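PDB 5H4E: beta 1-3 glucanase from Clostridium beijerinckii NCIMB 8052, which probably hydrolyses beta-1,3-linked glucans, as a member of glycoside hydrolase family 64. Local coordinates for residues 28-33 and 87-92; 7-12 and 141-146; 94-99 and 117-122; 148-153 and 164-169. All coordinates share one frame; numbering follows the deposited sequence.

Contact 1. Residues 28-33 and 87-92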
loop_
_atom_site.group_PDB
_atom_site.type_symbol
_atom_site.label_atom_id
_atom_site.label_comp_id
_atom_site.label_asym_id
_atom_site.label_seq_id
_atom_site.Cartn_x
_atom_site.Cartn_y
_atom_site.Cartn_z
ATOM N N TRP A 28 11.881 8.316 -11.893
ATOM C CA TRP A 28 10.694 7.468 -11.885
ATOM C C TRP A 28 10.829 6.238 -12.782
ATOM O O TRP A 28 11.553 6.255 -13.787
ATOM C CB TRP A 28 9.461 8.269 -12.295
ATOM C CG TRP A 28 9.496 8.745 -13.709
ATOM C CD1 TRP A 28 9.972 9.947 -14.159
ATOM C CD2 TRP A 28 9.027 8.046 -14.858
ATOM N NE1 TRP A 28 9.823 10.033 -15.517
ATOM C CE2 TRP A 28 9.253 8.875 -15.972
ATOM C CE3 TRP A 28 8.437 6.795 -15.058
ATOM C CZ2 TRP A 28 8.917 8.494 -17.261
ATOM C CZ3 TRP A 28 8.103 6.422 -16.343
ATOM C CH2 TRP A 28 8.341 7.271 -17.426
ATOM N N ALA A 29 10.130 5.178 -12.392
ATOM C CA ALA A 29 9.988 3.963 -13.185
ATOM C C ALA A 29 8.605 3.387 -12.919
ATOM O O ALA A 29 8.116 3.456 -11.793
ATOM C CB ALA A 29 11.077 2.942 -12.828
ATOM N N ILE A 30 7.958 2.840 -13.944
ATOM C CA ILE A 30 6.689 2.130 -13.733
ATOM C C ILE A 30 6.859 0.658 -14.075
ATOM O O ILE A 30 7.260 0.320 -15.189
ATOM C CB ILE A 30 5.547 2.702 -14.588
ATOM C CG1 ILE A 30 5.327 4.182 -14.256
ATOM C CG2 ILE A 30 4.263 1.916 -14.357
ATOM C CD1 ILE A 30 4.322 4.858 -15.190
ATOM N N VAL A 31 6.535 -0.205 -13.122
ATOM C CA VAL A 31 6.600 -1.638 -13.330
ATOM C C VAL A 31 5.238 -2.243 -13.043
ATOM O O VAL A 31 4.502 -1.759 -12.183
ATOM C CB VAL A 31 7.684 -2.280 -12.446
ATOM C CG1 VAL A 31 9.048 -1.755 -12.849
ATOM C CG2 VAL A 31 7.423 -1.977 -10.974
ATOM N N GLY A 32 4.883 -3.290 -13.771
ATOM C CA GLY A 32 3.557 -3.855 -13.629
ATOM C C GLY A 32 3.397 -5.084 -14.498
ATOM O O GLY A 32 4.386 -5.707 -14.877
ATOM N N LYS A 33 2.154 -5.442 -14.803
ATOM C CA LYS A 33 1.907 -6.591 -15.668
ATOM C C LYS A 33 1.085 -6.223 -16.894
ATOM O O LYS A 33 0.148 -5.433 -16.808
ATOM C CB LYS A 33 1.211 -7.700 -14.888
ATOM C CG LYS A 33 2.181 -8.492 -14.018
ATOM C CD LYS A 33 1.521 -8.969 -12.744
ATOM C CE LYS A 33 0.634 -10.169 -12.969
ATOM N NZ LYS A 33 0.083 -10.636 -11.658
ATOM N N ALA A 87 4.806 10.267 -17.428
ATOM C CA ALA A 87 4.708 8.943 -18.019
ATOM C C ALA A 87 3.370 8.764 -18.738
ATOM O O ALA A 87 2.353 9.332 -18.322
ATOM C CB ALA A 87 4.872 7.884 -16.946
ATOM N N TYR A 88 3.375 8.002 -19.826
ATOM C CA TYR A 88 2.127 7.524 -20.433
ATOM C C TYR A 88 1.882 6.098 -19.995
ATOM O O TYR A 88 2.811 5.301 -20.009
ATOM C CB TYR A 88 2.183 7.561 -21.963
ATOM C CG TYR A 88 2.445 8.909 -22.578
ATOM C CD1 TYR A 88 1.458 9.890 -22.584
ATOM C CD2 TYR A 88 3.662 9.190 -23.191
ATOM C CE1 TYR A 88 1.676 11.117 -23.168
ATOM C CE2 TYR A 88 3.896 10.422 -23.779
ATOM C CZ TYR A 88 2.894 11.376 -23.766
ATOM O OH TYR A 88 3.099 12.603 -24.333
ATOM N N ILE A 89 0.654 5.757 -19.603
ATOM C CA ILE A 89 0.325 4.339 -19.420
ATOM C C ILE A 89 -0.844 3.929 -20.296
ATOM O O ILE A 89 -1.768 4.724 -20.534
ATOM C CB ILE A 89 -0.017 3.963 -17.933
ATOM C CG1 ILE A 89 -1.144 4.832 -17.391
ATOM C CG2 ILE A 89 1.209 4.083 -17.046
ATOM C CD1 ILE A 89 -1.825 4.224 -16.177
ATOM N N PRO A 90 -0.792 2.687 -20.802
ATOM C CA PRO A 90 -1.923 2.029 -21.447
ATOM C C PRO A 90 -2.645 1.232 -20.379
ATOM O O PRO A 90 -2.249 1.354 -19.217
ATOM C CB PRO A 90 -1.249 1.120 -22.468
ATOM C CG PRO A 90 -0.037 0.645 -21.721
ATOM C CD PRO A 90 0.412 1.830 -20.845
ATOM N N LYS A 91 -3.663 0.452 -20.736
ATOM C CA LYS A 91 -4.255 -0.494 -19.789
ATOM C C LYS A 91 -3.121 -1.307 -19.160
ATOM O O LYS A 91 -2.169 -1.677 -19.850
ATOM C CB LYS A 91 -5.258 -1.418 -20.480
ATOM C CG LYS A 91 -6.467 -0.721 -21.086
ATOM C CD LYS A 91 -7.425 -0.252 -20.029
ATOM C CE LYS A 91 -8.718 0.291 -20.660
ATOM N NZ LYS A 91 -9.399 -0.725 -21.520
ATOM N N ILE A 92 -3.207 -1.545 -17.852
ATOM C CA ILE A 92 -2.112 -2.187 -17.126
ATOM C C ILE A 92 -2.615 -2.648 -15.762
ATOM O O ILE A 92 -3.522 -2.043 -15.188
ATOM C CB ILE A 92 -0.893 -1.222 -16.963
ATOM C CG1 ILE A 92 0.354 -1.962 -16.460
ATOM C CG2 ILE A 92 -1.243 -0.043 -16.056
ATOM C CD1 ILE A 92 1.624 -1.097 -16.489
#

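Contact 2. Residues 7-12 and 141-146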
loop_
_atom_site.group_PDB
_atom_site.type_symbol
_atom_site.label_atom_id
_atom_site.label_comp_id
_atom_site.label_asym_id
_atom_site.label_seq_id
_atom_site.Cartn_x
_atom_site.Cartn_y
_atom_site.Cartn_z
ATOM N N GLY A 7 -5.721 7.359 -26.230
ATOM C CA GLY A 7 -5.626 5.953 -25.877
ATOM C C GLY A 7 -4.755 5.671 -24.667
ATOM O O GLY A 7 -4.555 4.516 -24.301
ATOM N N PHE A 8 -4.230 6.726 -24.054
ATOM C CA PHE A 8 -3.351 6.595 -22.890
ATOM C C PHE A 8 -3.828 7.470 -21.753
ATOM O O PHE A 8 -4.649 8.365 -21.948
ATOM C CB PHE A 8 -1.913 6.977 -23.246
ATOM C CG PHE A 8 -1.254 6.027 -24.190
ATOM C CD1 PHE A 8 -1.534 6.072 -25.550
ATOM C CD2 PHE A 8 -0.359 5.083 -23.721
ATOM C CE1 PHE A 8 -0.927 5.187 -26.434
ATOM C CE2 PHE A 8 0.256 4.195 -24.596
ATOM C CZ PHE A 8 -0.030 4.247 -25.956
ATOM N N VAL A 9 -3.326 7.190 -20.558
ATOM C CA VAL A 9 -3.439 8.107 -19.425
ATOM C C VAL A 9 -2.050 8.670 -19.143
ATOM O O VAL A 9 -1.052 7.952 -19.212
ATOM C CB VAL A 9 -3.997 7.415 -18.158
ATOM C CG1 VAL A 9 -3.880 8.333 -16.939
ATOM C CG2 VAL A 9 -5.450 6.989 -18.372
ATOM N N THR A 10 -1.973 9.957 -18.857
ATOM C CA THR A 10 -0.690 10.545 -18.506
ATOM C C THR A 10 -0.572 10.676 -16.992
ATOM O O THR A 10 -1.510 11.112 -16.320
ATOM C CB THR A 10 -0.505 11.922 -19.174
ATOM O OG1 THR A 10 -0.594 11.766 -20.595
ATOM C CG2 THR A 10 0.848 12.536 -18.808
ATOM N N LEU A 11 0.585 10.280 -16.469
ATOM C CA LEU A 11 0.936 10.488 -15.076
ATOM C C LEU A 11 2.041 11.549 -14.988
ATOM O O LEU A 11 3.172 11.311 -15.396
ATOM C CB LEU A 11 1.384 9.170 -14.451
ATOM C CG LEU A 11 0.425 7.997 -14.673
ATOM C CD1 LEU A 11 1.033 6.729 -14.135
ATOM C CD2 LEU A 11 -0.942 8.254 -14.021
ATOM N N GLN A 12 1.703 12.729 -14.478
ATOM C CA GLN A 12 2.639 13.845 -14.448
ATOM C C GLN A 12 3.303 13.955 -13.082
ATOM O O GLN A 12 2.612 14.103 -12.082
ATOM C CB GLN A 12 1.914 15.154 -14.782
ATOM C CG GLN A 12 2.767 16.411 -14.620
ATOM C CD GLN A 12 3.787 16.544 -15.740
ATOM O OE1 GLN A 12 3.427 16.615 -16.919
ATOM N NE2 GLN A 12 5.062 16.541 -15.382
ATOM N N MET A 141 -1.277 1.466 -9.049
ATOM C CA MET A 141 -2.366 1.739 -9.991
ATOM C C MET A 141 -2.711 0.547 -10.860
ATOM O O MET A 141 -1.898 -0.355 -11.059
ATOM C CB MET A 141 -2.025 2.929 -10.885
ATOM C CG MET A 141 -1.169 2.578 -12.061
ATOM S SD MET A 141 0.041 3.878 -12.308
ATOM C CE MET A 141 1.121 3.435 -10.964
ATOM N N ALA A 142 -3.946 0.540 -11.344
ATOM C CA ALA A 142 -4.366 -0.432 -12.346
ATOM C C ALA A 142 -5.418 0.227 -13.220
ATOM O O ALA A 142 -6.273 0.966 -12.728
ATOM C CB ALA A 142 -4.904 -1.688 -11.700
ATOM N N TRP A 143 -5.329 -0.017 -14.520
ATOM C CA TRP A 143 -6.300 0.513 -15.451
ATOM C C TRP A 143 -6.871 -0.683 -16.187
ATOM O O TRP A 143 -6.166 -1.341 -16.954
ATOM C CB TRP A 143 -5.655 1.515 -16.401
ATOM C CG TRP A 143 -6.608 2.183 -17.349
ATOM C CD1 TRP A 143 -7.974 2.237 -17.262
ATOM C CD2 TRP A 143 -6.251 2.883 -18.539
ATOM N NE1 TRP A 143 -8.488 2.935 -18.336
ATOM C CE2 TRP A 143 -7.447 3.339 -19.135
ATOM C CE3 TRP A 143 -5.032 3.162 -19.166
ATOM C CZ2 TRP A 143 -7.454 4.073 -20.317
ATOM C CZ3 TRP A 143 -5.042 3.880 -20.338
ATOM C CH2 TRP A 143 -6.244 4.327 -20.907
ATOM N N THR A 144 -8.138 -0.978 -15.920
ATOM C CA THR A 144 -8.769 -2.179 -16.449
ATOM C C THR A 144 -10.010 -1.832 -17.244
ATOM O O THR A 144 -10.284 -0.660 -17.505
ATOM C CB THR A 144 -9.159 -3.136 -15.324
ATOM O OG1 THR A 144 -10.190 -2.528 -14.535
ATOM C CG2 THR A 144 -7.952 -3.427 -14.431
ATOM N N ASN A 145 -10.772 -2.858 -17.602
ATOM C CA ASN A 145 -12.040 -2.671 -18.297
ATOM C C ASN A 145 -13.035 -1.817 -17.500
ATOM O O ASN A 145 -13.972 -1.245 -18.059
ATOM C CB ASN A 145 -12.663 -4.034 -18.606
ATOM C CG ASN A 145 -13.975 -3.916 -19.349
ATOM O OD1 ASN A 145 -14.078 -3.165 -20.326
ATOM N ND2 ASN A 145 -14.995 -4.648 -18.886
ATOM N N ASP A 146 -12.811 -1.727 -16.194
ATOM C CA ASP A 146 -13.732 -1.047 -15.292
ATOM C C ASP A 146 -13.243 0.323 -14.820
ATOM O O ASP A 146 -13.855 0.930 -13.941
ATOM C CB ASP A 146 -14.012 -1.942 -14.089
ATOM C CG ASP A 146 -14.613 -3.273 -14.494
ATOM O OD1 ASP A 146 -15.401 -3.290 -15.468
ATOM O OD2 ASP A 146 -14.298 -4.297 -13.847
#

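Contact 3. Residues 94-99 and 117-122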
loop_
_atom_site.group_PDB
_atom_site.type_symbol
_atom_site.label_atom_id
_atom_site.label_comp_id
_atom_site.label_asym_id
_atom_site.label_seq_id
_atom_site.Cartn_x
_atom_site.Cartn_y
_atom_site.Cartn_z
ATOM N N GLY A 94 -1.618 -4.386 -11.671
ATOM C CA GLY A 94 -0.647 -4.566 -10.603
ATOM C C GLY A 94 0.573 -3.674 -10.745
ATOM O O GLY A 94 1.702 -4.112 -10.530
ATOM N N ALA A 95 0.354 -2.419 -11.120
ATOM C CA ALA A 95 1.472 -1.535 -11.457
ATOM C C ALA A 95 1.921 -0.691 -10.272
ATOM O O ALA A 95 1.112 -0.349 -9.395
ATOM C CB ALA A 95 1.092 -0.628 -12.640
ATOM N N ARG A 96 3.218 -0.389 -10.237
ATOM C CA ARG A 96 3.783 0.548 -9.274
ATOM C C ARG A 96 4.639 1.588 -9.992
ATOM O O ARG A 96 5.493 1.241 -10.814
ATOM C CB ARG A 96 4.638 -0.176 -8.242
ATOM C CG ARG A 96 3.873 -1.136 -7.369
ATOM C CD ARG A 96 4.829 -1.808 -6.424
ATOM N NE ARG A 96 4.126 -2.559 -5.409
ATOM C CZ ARG A 96 4.701 -3.067 -4.326
ATOM N NH1 ARG A 96 5.998 -2.892 -4.114
ATOM N NH2 ARG A 96 3.969 -3.739 -3.447
ATOM N N MET A 97 4.411 2.861 -9.682
ATOM C CA MET A 97 5.304 3.911 -10.149
ATOM C C MET A 97 6.228 4.305 -9.012
ATOM O O MET A 97 5.819 5.035 -8.118
ATOM C CB MET A 97 4.526 5.139 -10.640
ATOM C CG MET A 97 5.424 6.253 -11.177
ATOM S SD MET A 97 4.405 7.517 -11.979
ATOM C CE MET A 97 5.632 8.522 -12.806
ATOM N N TYR A 98 7.464 3.811 -9.036
ATOM C CA TYR A 98 8.447 4.176 -8.018
ATOM C C TYR A 98 9.025 5.543 -8.346
ATOM O O TYR A 98 9.418 5.789 -9.478
ATOM C CB TYR A 98 9.601 3.154 -7.949
ATOM C CG TYR A 98 9.231 1.791 -7.412
ATOM C CD1 TYR A 98 9.259 1.532 -6.047
ATOM C CD2 TYR A 98 8.899 0.752 -8.273
ATOM C CE1 TYR A 98 8.940 0.288 -5.552
ATOM C CE2 TYR A 98 8.571 -0.498 -7.786
ATOM C CZ TYR A 98 8.601 -0.724 -6.420
ATOM O OH TYR A 98 8.282 -1.965 -5.919
ATOM N N ILE A 99 9.083 6.421 -7.352
ATOM C CA ILE A 99 9.659 7.740 -7.529
ATOM C C ILE A 99 10.683 7.949 -6.421
ATOM O O ILE A 99 10.320 7.977 -5.244
ATOM C CB ILE A 99 8.585 8.845 -7.501
ATOM C CG1 ILE A 99 7.569 8.604 -8.628
ATOM C CG2 ILE A 99 9.237 10.243 -7.662
ATOM C CD1 ILE A 99 6.350 9.490 -8.559
ATOM N N ILE A 117 8.938 -14.728 -14.891
ATOM C CA ILE A 117 9.947 -13.684 -14.720
ATOM C C ILE A 117 9.418 -12.465 -13.969
ATOM O O ILE A 117 8.438 -11.856 -14.388
ATOM C CB ILE A 117 10.482 -13.209 -16.074
ATOM C CG1 ILE A 117 11.048 -14.387 -16.868
ATOM C CG2 ILE A 117 11.509 -12.106 -15.888
ATOM C CD1 ILE A 117 11.919 -15.328 -16.054
ATOM N N GLY A 118 10.072 -12.099 -12.872
ATOM C CA GLY A 118 9.588 -11.003 -12.051
ATOM C C GLY A 118 10.668 -10.044 -11.604
ATOM O O GLY A 118 11.765 -10.004 -12.155
ATOM N N TYR A 119 10.356 -9.246 -10.590
ATOM C CA TYR A 119 11.347 -8.315 -10.068
ATOM C C TYR A 119 11.274 -8.244 -8.546
ATOM O O TYR A 119 10.234 -8.528 -7.938
ATOM C CB TYR A 119 11.161 -6.916 -10.666
ATOM C CG TYR A 119 9.975 -6.165 -10.099
ATOM C CD1 TYR A 119 10.127 -5.292 -9.025
ATOM C CD2 TYR A 119 8.696 -6.338 -10.630
ATOM C CE1 TYR A 119 9.040 -4.603 -8.496
ATOM C CE2 TYR A 119 7.598 -5.650 -10.112
ATOM C CZ TYR A 119 7.783 -4.784 -9.041
ATOM O OH TYR A 119 6.712 -4.087 -8.518
ATOM N N ALA A 120 12.398 -7.851 -7.955
ATOM C CA ALA A 120 12.488 -7.619 -6.525
ATOM C C ALA A 120 12.635 -6.128 -6.299
ATOM O O ALA A 120 13.631 -5.535 -6.703
ATOM C CB ALA A 120 13.666 -8.375 -5.924
ATOM N N GLY A 121 11.627 -5.519 -5.689
ATOM C CA GLY A 121 11.731 -4.135 -5.271
ATOM C C GLY A 121 12.426 -4.110 -3.922
ATOM O O GLY A 121 12.878 -5.146 -3.441
ATOM N N PRO A 122 12.519 -2.928 -3.302
ATOM C CA PRO A 122 13.214 -2.829 -2.014
ATOM C C PRO A 122 12.623 -3.774 -0.975
ATOM O O PRO A 122 11.407 -3.852 -0.826
ATOM C CB PRO A 122 12.993 -1.368 -1.604
ATOM C CG PRO A 122 12.757 -0.646 -2.903
ATOM C CD PRO A 122 12.039 -1.621 -3.788
#

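Contact 4. Residues 148-153 and 164-169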
loop_
_atom_site.group_PDB
_atom_site.type_symbol
_atom_site.label_atom_id
_atom_site.label_comp_id
_atom_site.label_asym_id
_atom_site.label_seq_id
_atom_site.Cartn_x
_atom_site.Cartn_y
_atom_site.Cartn_z
ATOM N N LEU A 148 -9.829 3.200 -13.899
ATOM C CA LEU A 148 -8.487 3.313 -13.340
ATOM C C LEU A 148 -8.568 3.521 -11.832
ATOM O O LEU A 148 -9.392 4.297 -11.358
ATOM C CB LEU A 148 -7.734 4.466 -14.007
ATOM C CG LEU A 148 -6.278 4.769 -13.643
ATOM C CD1 LEU A 148 -5.630 5.449 -14.836
ATOM C CD2 LEU A 148 -6.207 5.666 -12.435
ATOM N N TRP A 149 -7.707 2.818 -11.095
ATOM C CA TRP A 149 -7.535 3.023 -9.658
ATOM C C TRP A 149 -6.111 3.477 -9.449
ATOM O O TRP A 149 -5.209 2.902 -10.034
ATOM C CB TRP A 149 -7.759 1.735 -8.855
ATOM C CG TRP A 149 -9.171 1.272 -8.736
ATOM C CD1 TRP A 149 -9.968 1.325 -7.616
ATOM C CD2 TRP A 149 -9.960 0.657 -9.759
ATOM N NE1 TRP A 149 -11.201 0.790 -7.890
ATOM C CE2 TRP A 149 -11.226 0.375 -9.197
ATOM C CE3 TRP A 149 -9.725 0.325 -11.097
ATOM C CZ2 TRP A 149 -12.250 -0.229 -9.928
ATOM C CZ3 TRP A 149 -10.751 -0.270 -11.826
ATOM C CH2 TRP A 149 -11.996 -0.543 -11.235
ATOM N N ILE A 150 -5.893 4.496 -8.632
ATOM C CA ILE A 150 -4.527 4.900 -8.344
ATOM C C ILE A 150 -4.481 5.382 -6.901
ATOM O O ILE A 150 -5.455 5.958 -6.406
ATOM C CB ILE A 150 -4.028 5.981 -9.349
ATOM C CG1 ILE A 150 -2.584 6.382 -9.043
ATOM C CG2 ILE A 150 -4.967 7.207 -9.369
ATOM C CD1 ILE A 150 -1.910 7.135 -10.177
ATOM N N ASN A 151 -3.392 5.087 -6.190
ATOM C CA ASN A 151 -3.318 5.497 -4.786
ATOM C C ASN A 151 -1.890 5.678 -4.282
ATOM O O ASN A 151 -0.959 5.015 -4.763
ATOM C CB ASN A 151 -4.049 4.481 -3.875
ATOM C CG ASN A 151 -3.475 3.072 -3.982
ATOM O OD1 ASN A 151 -3.869 2.301 -4.853
ATOM N ND2 ASN A 151 -2.538 2.730 -3.092
ATOM N N THR A 152 -1.732 6.598 -3.332
ATOM C CA THR A 152 -0.555 6.609 -2.467
ATOM C C THR A 152 -0.691 5.466 -1.473
ATOM O O THR A 152 -1.794 4.945 -1.259
ATOM C CB THR A 152 -0.413 7.919 -1.685
ATOM O OG1 THR A 152 -1.481 8.039 -0.731
ATOM C CG2 THR A 152 -0.424 9.125 -2.609
ATOM N N THR A 153 0.401 5.076 -0.827
ATOM C CA THR A 153 0.266 4.025 0.163
ATOM C C THR A 153 1.219 4.212 1.333
ATOM O O THR A 153 2.408 4.468 1.136
ATOM C CB THR A 153 0.494 2.631 -0.470
ATOM O OG1 THR A 153 0.465 1.634 0.553
ATOM C CG2 THR A 153 1.834 2.560 -1.215
ATOM N N ILE A 164 -1.787 12.551 -4.790
ATOM C CA ILE A 164 -2.084 12.358 -6.189
ATOM C C ILE A 164 -3.396 13.054 -6.509
ATOM O O ILE A 164 -4.362 12.958 -5.747
ATOM C CB ILE A 164 -2.162 10.842 -6.542
ATOM C CG1 ILE A 164 -0.829 10.151 -6.203
ATOM C CG2 ILE A 164 -2.583 10.628 -8.021
ATOM C CD1 ILE A 164 -0.891 8.629 -6.272
ATOM N N GLN A 165 -3.410 13.768 -7.627
ATOM C CA GLN A 165 -4.649 14.322 -8.167
ATOM C C GLN A 165 -5.072 13.529 -9.389
ATOM O O GLN A 165 -4.345 13.487 -10.372
ATOM C CB GLN A 165 -4.474 15.794 -8.542
ATOM C CG GLN A 165 -5.700 16.388 -9.268
ATOM C CD GLN A 165 -5.427 17.782 -9.823
ATOM O OE1 GLN A 165 -4.277 18.217 -9.893
ATOM N NE2 GLN A 165 -6.489 18.492 -10.205
ATOM N N LEU A 166 -6.247 12.911 -9.341
ATOM C CA LEU A 166 -6.737 12.167 -10.489
ATOM C C LEU A 166 -7.840 12.964 -11.160
ATOM O O LEU A 166 -8.789 13.415 -10.498
ATOM C CB LEU A 166 -7.262 10.774 -10.086
ATOM C CG LEU A 166 -7.925 9.985 -11.226
ATOM C CD1 LEU A 166 -6.927 9.712 -12.364
ATOM C CD2 LEU A 166 -8.553 8.674 -10.731
ATOM N N VAL A 167 -7.707 13.130 -12.471
ATOM C CA VAL A 167 -8.641 13.934 -13.244
ATOM C C VAL A 167 -9.280 13.075 -14.326
ATOM O O VAL A 167 -8.580 12.495 -15.169
ATOM C CB VAL A 167 -7.939 15.154 -13.898
ATOM C CG1 VAL A 167 -8.934 15.957 -14.755
ATOM C CG2 VAL A 167 -7.283 16.030 -12.829
ATOM N N GLY A 168 -10.603 12.995 -14.298
ATOM C CA GLY A 168 -11.321 12.215 -15.286
ATOM C C GLY A 168 -11.630 13.031 -16.528
ATOM O O GLY A 168 -11.460 14.246 -16.541
ATOM N N ASN A 169 -12.079 12.349 -17.581
ATOM C CA ASN A 169 -12.468 13.020 -18.815
ATOM C C ASN A 169 -13.771 13.802 -18.727
ATOM O O ASN A 169 -14.056 14.627 -19.599
ATOM C CB ASN A 169 -12.591 11.994 -19.949
ATOM C CG ASN A 169 -11.256 11.670 -20.584
ATOM O OD1 ASN A 169 -10.526 12.565 -21.004
ATOM N ND2 ASN A 169 -10.931 10.385 -20.661
#

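Contact 1. Residues 28-33 and 87-92
The interior of a beta sandwich is built here where Trp28 and Ile30, on strand 26-33 of the large antiparallel sheet, face Ala87 and Ile89, on strand 86-92 at one outer end of the five-stranded mixed sheet. The axes of 28-33 and 87-89 are 9.2 Å apart and run within 14° of each other, a spacing filled by side chains. Chi1 of 66° sets Trp28 CG between the backbone N and the carbonyl carbon, and chi2 of -92° turns a face of the six-membered ring to the Ala87 methyl: CB sits 3.9 Å from the ring centroid, a CH-pi contact displaced toward CZ3 and CH2. That same methyl takes Ile30 CD1 on another flank, at 3.5 Å. Ile30 and Ile89 cross at about a right angle, CD1 of Ile30 meeting CG2 of Ile89 at 3.7 Å. Past the break in strand 86-92, Ile92 brings CG1 to 3.5 Å from the carbonyl O of Lys33, while its CD1 approaches Gly32 CA, where no side chain intervenes. Met97 and Leu11 also pack on Ile30. The indole NE1 of Trp28 is satisfied by the carbonyl of Gln84. With that polar atom accounted for, what joins the two segments is mostly methyl and ring packing, as expected of an interface held by apolar burial and the complementary shapes of its side chains.

Contact 2. Residues 7-12 and 141-146
Met141 opens the segment by pointing its thioether at Leu11: SD lies 3.5 Å from CD1, and the two side chains pass each other obliquely. The methionine chain is bent at both chi2 and chi3, which carries the sulfur across toward leucine and lets CE turn aside. Ile150, from the neighbouring strand 147-151, also packs on Met141. Two residues on, Trp143 faces the same way. Its chi1 of -176° sets CG anti to the backbone N, and the indole meets the start of strand 9-16. Val9 CG2 stands over one face of it, 3.7 Å from the centroid of the six-membered ring and only 13° off the normal, a CH-pi contact; its nearest ring atom is CZ3. The chain leading into that strand approaches the indole obliquely: the carbonyl O of Gly7 comes to 3.8 Å from CH2, and Phe8 C to 4.0 Å from CZ3. This is the way the two sheets of the beta sandwich meet, with strand 9-16 of the mixed sheet lying over strand 136-144 of the antiparallel one. Trp143 also meets Pro366 and Leu148, and the ammonium of Lys91 makes a cation-pi contact with it. At Thr144 the strand gives way to the tight connection into strand 147-151. There the threonine OG1 accepts the backbone N-H of Asp146, 3.2 Å from N to OG1 with an N-H...O angle of 162°, forming an ST turn.

Contact 3. Residues 94-99 and 117-122
Tyr98 and Tyr119 reach toward each other tip to tip, Tyr98 OH and Tyr119 OH 3.7 Å apart, too far to count as a hydrogen bond. Each hydroxyl lies near the plane of the other's ring, at its edge, so the pair meets at the hydroxyl ends and does not stack. The polar bond of the group lies within 94-99: Arg96 NH1 donates to Tyr98 OH at 3.1 Å, with an N-H...O angle of 155° and the oxygen close to the guanidinium plane. Arg96 is extended from CG to NE, and Tyr98 is two residues along the strand, its side chain on the same face; the bond ties the two side chains to each other.

The remaining contacts are apolar or van der Waals. Arg96 CD rests 3.6 Å from Tyr119 OH, the guanidinium and ring planes being turned 73° apart. Ring carbons Tyr98 CE2 and Tyr119 CE1 approach to 4.2 Å, and Pro122 CD comes to 4.0 Å from Tyr98 CE1. Gly121 CA passes 4.1 Å from Tyr98 OH, a path that suits glycine because a CB would run into that hydroxyl. Trp138 and Val31 add to the same patch. Met97 and Ile99 point the other way, into the sandwich interior, so the arrangement is that of the hairpin formed by strands 108-111 and 117-120 reaching over the outer face of a beta-sandwich sheet.

Contact 4. Residues 148-153 and 164-169
CG1 of Ile164 lies anti to the carbonyl carbon (chi1 -59°) and chi2, at 169°, stretches CD1 onward to the facing strand, where it touches Thr152 N and Asn151 C, each at 3.7 Å. The Thr152 side chain slides past that of Ile164 in the opposite direction, its CG2 meeting Ile164 CD1 at 3.7 Å. In Ile150 the CG1 branch is anti to the backbone N, which sets that carbon 3.9 Å from Ile164 CD1 and leaves CG2 to meet Leu166 CD2 at 4.1 Å. Leu166 forks its two methyls against Leu148 CD2, the nearer being CD1 at 4.1 Å. The Leu148-Leu166, Ile150-Ile164 and Ile150-Leu166 pairs cross obliquely, filling the gap between strands whose axes pass 8.2 Å apart and run nearly antiparallel, at 165°. The buried ND2 of Asn151 has two acceptors: it donates to Thr152 O at 3.0 Å, coming from above the carbonyl plane, and also to Glu140 OE1. The layer belongs to the beta sandwich: strand 147-151 lies between 136-144 and 361-363 in the antiparallel sheet, strand 162-168 between 366-374 and 173-177 in the mixed one, and Leu361 packs against Ile150, Ile164 and Leu166 alike.

Overall arrangement
Contacts 1, 2 and 4 sample one sandwich interior at successive places, whereas contact 3 lies on the outer side of the antiparallel sheet. Contacts 1 and 2 have centres about 8 Å apart and are stitched by backbone: Ala87 O to Leu11 N, 2.7 Å, and Ile92 O to Trp143 N, 2.8 Å, both probable hydrogen bonds. Contacts 2 and 4, about 9 Å apart between centres, share the hairpin of 136-144 and 147-151; Val9 CG2 touches Leu148 CD1 at 3.9 Å. Contact 3 joins contact 1 through the pairing of 26-33 with 95-101, and contact 2 through Met141 N to Ala95 O, 3.0 Å, another probable hydrogen bond; contact 4 stays clear, nearest atoms about 7 Å away.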